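Local coordinates for heme utilization carrier protein (Escherichia coli O157:H7, PDB 6U9J), which probably binds and carries heme in the cytosol for heme utilization, in a pathway probably tied to anaerobic heme degradation, at residues Y22-L26 / L27-R31. Sequence-based numbering, arbitrary orientation.
Sequences YNTTL and LEVVR
Thr25 OG1 accepts from Glu28 N at 3.1 Å, with an N-H...O angle of 162°; Thr25 occupies the N-cap position of helix 26-31, and this nearly straight bond to its hydroxyl is the capping bond. The hydroxyl sits between the backbone N and the carbonyl carbon (chi1 72°), which turns it in toward the amide of Glu28, while the methyl CG2 lies anti to the carbonyl carbon. Thr25 also uses its main chain: Val29 N reaches Thr25 O at 3.2 Å, so the residue grips the helix start at two successive amides. One step on, Val30 N donates to Leu26 O at 2.9 Å, the next rung of the regular i to i+4 ladder.

Van der Waals contacts fill in round the same turn. CG2 of Val29 lies 3.6 Å from Thr25 O. The same CG2 is 4.0 Å from Thr24 CG2. The Thr24 side chain crosses that of Glu28 at about a right angle, its OG1 3.7 Å from Glu28 CB. Leu26 and Val30, one turn apart, make a looser apolar contact through CD1 and CG2 at 4.3 Å.

Upstream, Asn23 is the first residue to leave helical phi/psi after helix 15-22; its positive phi (51°) and two bonds back into the last turn define a Schellman motif, so a single short linker closes one helix and caps the next. Val29 rests on Val18 and Ala19 of helix 15-22. Leu26 bridges from Leu15 and Glu16 of that helix to Leu120 and Phe122 of strand 114-122, where Leu27 and Val30 also meet Phe122, with Val30 touching Ala105 and Ile107 of strand 103-111.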
ATOM      1  N   TYR A  22       9.152   6.897 -22.967  1.00 46.44           N
ATOM      2  CA  TYR A  22       9.862   6.012 -23.881  1.00 40.67           C
ATOM      3  C   TYR A  22       9.069   4.766 -24.245  1.00 52.01           C
ATOM      4  O   TYR A  22       9.585   3.914 -24.978  1.00 43.05           O
ATOM      5  CB  TYR A  22      11.208   5.601 -23.277  1.00 52.29           C
ATOM      6  CG  TYR A  22      12.380   6.394 -23.802  1.00 46.58           C
ATOM      7  CD1 TYR A  22      12.717   7.619 -23.243  1.00 43.13           C
ATOM      8  CD2 TYR A  22      13.145   5.922 -24.858  1.00 43.70           C
ATOM      9  CE1 TYR A  22      13.789   8.353 -23.724  1.00 48.11           C
ATOM     10  CE2 TYR A  22      14.219   6.644 -25.346  1.00 51.83           C
ATOM     11  CZ  TYR A  22      14.536   7.859 -24.775  1.00 44.29           C
ATOM     12  OH  TYR A  22      15.602   8.582 -25.256  1.00 52.62           O
ATOM     13  N   ASN A  23       7.836   4.637 -23.751  1.00 48.31           N
ATOM     14  CA  ASN A  23       6.976   3.497 -24.071  1.00 55.24           C
ATOM     15  C   ASN A  23       7.696   2.167 -23.834  1.00 59.73           C
ATOM     16  O   ASN A  23       7.685   1.262 -24.672  1.00 50.65           O
ATOM     17  CB  ASN A  23       6.458   3.599 -25.510  1.00 60.47           C
ATOM     18  CG  ASN A  23       5.635   4.853 -25.749  1.00 63.53           C
ATOM     19  OD1 ASN A  23       4.481   4.938 -25.327  1.00 60.84           O
ATOM     20  ND2 ASN A  23       6.220   5.829 -26.441  1.00 56.28           N
ATOM     21  N   THR A  24       8.338   2.058 -22.672  1.00 55.02           N
ATOM     22  CA  THR A  24       9.022   0.835 -22.271  1.00 50.48           C
ATOM     23  C   THR A  24       8.716   0.589 -20.792  1.00 41.62           C
ATOM     24  O   THR A  24       7.863   1.257 -20.196  1.00 47.90           O
ATOM     25  CB  THR A  24      10.525   0.931 -22.579  1.00 48.03           C
ATOM     26  OG1 THR A  24      11.130  -0.364 -22.456  1.00 49.57           O
ATOM     27  CG2 THR A  24      11.216   1.919 -21.646  1.00 45.02           C
ATOM     28  N   THR A  25       9.404  -0.382 -20.194  1.00 37.05           N
ATOM     29  CA  THR A  25       9.168  -0.754 -18.806  1.00 32.94           C
ATOM     30  C   THR A  25      10.097   0.001 -17.863  1.00 28.43           C
ATOM     31  O   THR A  25      11.199   0.410 -18.236  1.00 31.39           O
ATOM     32  CB  THR A  25       9.357  -2.259 -18.598  1.00 28.92           C
ATOM     33  OG1 THR A  25      10.752  -2.591 -18.682  1.00 26.84           O
ATOM     34  CG2 THR A  25       8.593  -3.034 -19.665  1.00 35.80           C
ATOM     35  N   LEU A  26       9.638   0.160 -16.618  1.00 27.17           N
ATOM     36  CA  LEU A  26      10.485   0.765 -15.594  1.00 24.10           C
ATOM     37  C   LEU A  26      11.778  -0.021 -15.405  1.00 25.31           C
ATOM     38  O   LEU A  26      12.840   0.570 -15.174  1.00 22.28           O
ATOM     39  CB  LEU A  26       9.726   0.877 -14.276  1.00 21.74           C
ATOM     40  CG  LEU A  26      10.473   1.464 -13.083  1.00 24.10           C
ATOM     41  CD1 LEU A  26      10.830   2.929 -13.345  1.00 27.81           C
ATOM     42  CD2 LEU A  26       9.622   1.338 -11.824  1.00 22.80           C
ATOM     43  N   LEU A  27      11.715  -1.353 -15.488  1.00 22.55           N
ATOM     44  CA  LEU A  27      12.943  -2.133 -15.349  1.00 24.85           C
ATOM     45  C   LEU A  27      13.962  -1.774 -16.426  1.00 23.48           C
ATOM     46  O   LEU A  27      15.153  -1.617 -16.135  1.00 24.05           O
ATOM     47  CB  LEU A  27      12.640  -3.633 -15.384  1.00 24.96           C
ATOM     48  CG  LEU A  27      13.873  -4.537 -15.273  1.00 22.97           C
ATOM     49  CD1 LEU A  27      14.676  -4.235 -14.005  1.00 24.35           C
ATOM     50  CD2 LEU A  27      13.456  -5.996 -15.306  1.00 26.70           C
ATOM     51  N   GLU A  28      13.521  -1.654 -17.679  1.00 27.85           N
ATOM     52  CA  GLU A  28      14.472  -1.313 -18.733  1.00 28.26           C
ATOM     53  C   GLU A  28      15.082   0.067 -18.510  1.00 30.21           C
ATOM     54  O   GLU A  28      16.271   0.265 -18.767  1.00 26.72           O
ATOM     55  CB  GLU A  28      13.806  -1.395 -20.107  1.00 37.19           C
ATOM     56  CG  GLU A  28      14.815  -1.451 -21.247  1.00 40.88           C
ATOM     57  CD  GLU A  28      15.636  -2.733 -21.233  1.00 51.81           C
ATOM     58  OE1 GLU A  28      16.837  -2.679 -21.583  1.00 52.07           O
ATOM     59  OE2 GLU A  28      15.084  -3.792 -20.862  1.00 43.96           O
ATOM     60  N   VAL A  29      14.296   1.022 -18.008  1.00 23.96           N
ATOM     61  CA  VAL A  29      14.855   2.327 -17.652  1.00 24.12           C
ATOM     62  C   VAL A  29      15.897   2.174 -16.551  1.00 25.32           C
ATOM     63  O   VAL A  29      17.000   2.724 -16.629  1.00 24.91           O
ATOM     64  CB  VAL A  29      13.738   3.292 -17.226  1.00 23.43           C
ATOM     65  CG1 VAL A  29      14.330   4.590 -16.650  1.00 24.51           C
ATOM     66  CG2 VAL A  29      12.814   3.576 -18.396  1.00 31.36           C
ATOM     67  N   VAL A  30      15.560   1.416 -15.506  1.00 22.01           N
ATOM     68  CA  VAL A  30      16.473   1.287 -14.377  1.00 22.76           C
ATOM     69  C   VAL A  30      17.787   0.647 -14.810  1.00 22.80           C
ATOM     70  O   VAL A  30      18.861   1.021 -14.325  1.00 24.00           O
ATOM     71  CB  VAL A  30      15.790   0.503 -13.240  1.00 18.87           C
ATOM     72  CG1 VAL A  30      16.819   0.006 -12.247  1.00 22.44           C
ATOM     73  CG2 VAL A  30      14.770   1.407 -12.545  1.00 20.40           C
ATOM     74  N   ARG A  31      17.723  -0.337 -15.712  1.00 23.45           N
ATOM     75  CA  ARG A  31      18.938  -0.990 -16.192  1.00 25.98           C
ATOM     76  C   ARG A  31      19.881  -0.008 -16.861  1.00 32.14           C
ATOM     77  O   ARG A  31      21.103  -0.185 -16.805  1.00 35.58           O
ATOM     78  CB  ARG A  31      18.586  -2.093 -17.186  1.00 27.03           C
ATOM     79  CG  ARG A  31      17.948  -3.313 -16.580  1.00 27.27           C
ATOM     80  CD  ARG A  31      17.859  -4.398 -17.637  1.00 31.60           C
ATOM     81  NE  ARG A  31      17.132  -5.568 -17.168  1.00 29.64           N
ATOM     82  CZ  ARG A  31      17.675  -6.549 -16.454  1.00 31.59           C
ATOM     83  NH1 ARG A  31      16.929  -7.577 -16.083  1.00 34.19           N
ATOM     84  NH2 ARG A  31      18.958  -6.500 -16.115  1.00 34.33           N
TER